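Geranylgeranyl pyrophosphate synthetase (Pyrococcus horikoshii, PDB 1WY0) probably condenses isopentenyl diphosphate with allylic diphosphates to make geranylgeranyl diphosphate. Local coordinates at residues A[165-170]-A[246-251]. Sequence-based numbering, arbitrary orientation.
Sequences VTIEEY and IVAHFF
The capped N-terminus of helix 167-193 packs against the short helix 245-253, with Ala248 set against the extended lead-in Val165-Thr166 and the first helical residue, Ile167. The Ala248 CB points toward this backbone and comes within 3.7 Å of Ile167 N; a methyl is small enough to let the backbones close in, and the CA atoms of Ile167 and Ala248 lie 5.0 Å apart. Branched side chains border the methyl: Val165 CG2 lies 4.1 Å from Ala248 CB, and Ile167 CG1 touches it too. In Ile167, CG1 is anti to the carbonyl carbon (chi1 -72°), which brings it to 4.0 Å from His249 N, while CD1 continues the contact to His249 CA. The imidazole itself is engaged by helix 299-315, where it stacks on Tyr302 and its ND1 is hydrogen-bonded to Ser299 OG. On the next turn, Phe251 meets Val165 obliquely, its CD2 4.0 Å from Val165 N, and Tyr170 adds its CB to the apolar patch around Ala248. No hydrogen bond joins the two segments, but Ile167 N, a first-turn amide, is hydrogen-bonded to Glu252 OE1, in the residue after Phe251 on the short helix. The helix start is held from within by reciprocal bonds: Glu169 N donates to Thr166 OG1 (2.9 Å), and Thr166 N donates to Glu169 OE1 (2.9 Å), which accepts through its anti lone pair. Threonine suits the N-cap because its hydroxyl reaches an amide of the first turn, and glutamate three residues on is long enough to return to the cap's own N-H. This is a classic capping box, here beginning a long helix of the all-helical polyprenyl synthetase fold.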
loop_
_atom_site.group_PDB
_atom_site.type_symbol
_atom_site.label_atom_id
_atom_site.label_comp_id
_atom_site.label_asym_id
_atom_site.label_seq_id
_atom_site.Cartn_x
_atom_site.Cartn_y
_atom_site.Cartn_z
ATOM N N VAL A 165 -3.275 -12.485 26.142
ATOM C CA VAL A 165 -3.012 -11.063 25.924
ATOM C C VAL A 165 -3.612 -10.316 27.097
ATOM O O VAL A 165 -4.451 -10.856 27.803
ATOM C CB VAL A 165 -3.698 -10.504 24.638
ATOM C CG1 VAL A 165 -3.042 -11.066 23.389
ATOM C CG2 VAL A 165 -5.176 -10.835 24.664
ATOM N N THR A 166 -3.197 -9.070 27.288
ATOM C CA THR A 166 -3.712 -8.254 28.379
ATOM C C THR A 166 -4.722 -7.256 27.838
ATOM O O THR A 166 -4.759 -6.987 26.640
ATOM C CB THR A 166 -2.582 -7.465 29.080
ATOM O OG1 THR A 166 -2.180 -6.360 28.257
ATOM C CG2 THR A 166 -1.382 -8.378 29.334
ATOM N N ILE A 167 -5.546 -6.708 28.723
ATOM C CA ILE A 167 -6.538 -5.736 28.311
ATOM C C ILE A 167 -5.808 -4.575 27.657
ATOM O O ILE A 167 -6.276 -4.011 26.672
ATOM C CB ILE A 167 -7.345 -5.206 29.523
ATOM C CG1 ILE A 167 -8.298 -6.293 30.040
ATOM C CG2 ILE A 167 -8.103 -3.947 29.144
ATOM C CD1 ILE A 167 -9.006 -5.916 31.339
ATOM N N GLU A 168 -4.654 -4.227 28.216
ATOM C CA GLU A 168 -3.854 -3.125 27.707
ATOM C C GLU A 168 -3.304 -3.402 26.310
ATOM O O GLU A 168 -3.239 -2.505 25.473
ATOM C CB GLU A 168 -2.685 -2.851 28.649
ATOM C CG GLU A 168 -1.810 -1.713 28.177
ATOM C CD GLU A 168 -0.492 -1.676 28.894
ATOM O OE1 GLU A 168 -0.502 -1.444 30.129
ATOM O OE2 GLU A 168 0.550 -1.893 28.220
ATOM N N GLU A 169 -2.878 -4.635 26.078
ATOM C CA GLU A 169 -2.347 -5.014 24.780
ATOM C C GLU A 169 -3.467 -4.925 23.756
ATOM O O GLU A 169 -3.316 -4.283 22.715
ATOM C CB GLU A 169 -1.783 -6.433 24.829
ATOM C CG GLU A 169 -0.300 -6.476 25.170
ATOM C CD GLU A 169 0.202 -7.876 25.484
ATOM O OE1 GLU A 169 -0.565 -8.693 26.039
ATOM O OE2 GLU A 169 1.381 -8.156 25.178
ATOM N N TYR A 170 -4.599 -5.552 24.069
ATOM C CA TYR A 170 -5.658 -5.532 23.068
ATOM C C TYR A 170 -6.140 -4.109 22.789
ATOM O O TYR A 170 -6.275 -3.682 21.649
ATOM C CB TYR A 170 -6.819 -6.383 23.585
ATOM C CG TYR A 170 -8.048 -6.083 22.801
ATOM C CD1 TYR A 170 -8.281 -6.747 21.599
ATOM C CD2 TYR A 170 -8.965 -5.137 23.256
ATOM C CE1 TYR A 170 -9.425 -6.474 20.864
ATOM C CE2 TYR A 170 -10.104 -4.856 22.516
ATOM C CZ TYR A 170 -10.333 -5.516 21.323
ATOM O OH TYR A 170 -11.468 -5.248 20.583
ATOM N N ILE A 246 -12.987 -9.212 25.450
ATOM C CA ILE A 246 -13.635 -10.199 26.301
ATOM C C ILE A 246 -12.634 -11.263 26.742
ATOM O O ILE A 246 -12.568 -11.638 27.914
ATOM C CB ILE A 246 -14.797 -10.878 25.550
ATOM C CG1 ILE A 246 -15.791 -9.814 25.081
ATOM C CG2 ILE A 246 -15.485 -11.900 26.450
ATOM C CD1 ILE A 246 -16.768 -10.290 24.028
ATOM N N VAL A 247 -11.848 -11.750 25.790
ATOM C CA VAL A 247 -10.849 -12.769 26.066
ATOM C C VAL A 247 -9.710 -12.186 26.914
ATOM O O VAL A 247 -9.139 -12.880 27.758
ATOM C CB VAL A 247 -10.300 -13.329 24.739
ATOM C CG1 VAL A 247 -9.100 -14.188 24.984
ATOM C CG2 VAL A 247 -11.369 -14.142 24.051
ATOM N N ALA A 248 -9.375 -10.914 26.694
ATOM C CA ALA A 248 -8.315 -10.281 27.474
ATOM C C ALA A 248 -8.765 -10.155 28.934
ATOM O O ALA A 248 -7.989 -10.414 29.853
ATOM C CB ALA A 248 -7.978 -8.907 26.910
ATOM N N HIS A 249 -10.014 -9.755 29.145
ATOM C CA HIS A 249 -10.530 -9.623 30.503
ATOM C C HIS A 249 -10.521 -10.980 31.186
ATOM O O HIS A 249 -10.173 -11.092 32.357
ATOM C CB HIS A 249 -11.958 -9.085 30.497
ATOM C CG HIS A 249 -12.579 -9.013 31.859
ATOM N ND1 HIS A 249 -13.233 -10.080 32.439
ATOM C CD2 HIS A 249 -12.684 -7.990 32.737
ATOM C CE1 HIS A 249 -13.715 -9.718 33.614
ATOM N NE2 HIS A 249 -13.396 -8.452 33.817
ATOM N N PHE A 250 -10.909 -12.017 30.458
ATOM C CA PHE A 250 -10.953 -13.356 31.050
ATOM C C PHE A 250 -9.568 -13.848 31.489
ATOM O O PHE A 250 -9.375 -14.381 32.576
ATOM C CB PHE A 250 -11.542 -14.323 30.024
ATOM C CG PHE A 250 -11.301 -15.735 30.474
ATOM C CD1 PHE A 250 -10.244 -16.456 29.936
ATOM C CD2 PHE A 250 -12.153 -16.322 31.393
ATOM C CE1 PHE A 250 -10.040 -17.774 30.319
ATOM C CE2 PHE A 250 -11.944 -17.645 31.776
ATOM C CZ PHE A 250 -10.887 -18.373 31.243
ATOM N N PHE A 251 -8.584 -13.695 30.579
ATOM C CA PHE A 251 -7.221 -14.107 30.914
ATOM C C PHE A 251 -6.662 -13.315 32.105
ATOM O O PHE A 251 -5.837 -13.789 32.876
ATOM C CB PHE A 251 -6.326 -13.896 29.689
ATOM C CG PHE A 251 -6.522 -15.021 28.714
ATOM C CD1 PHE A 251 -6.844 -16.291 29.176
ATOM C CD2 PHE A 251 -6.358 -14.791 27.358
ATOM C CE1 PHE A 251 -7.009 -17.333 28.274
ATOM C CE2 PHE A 251 -6.526 -15.842 26.460
ATOM C CZ PHE A 251 -6.851 -17.112 26.913
#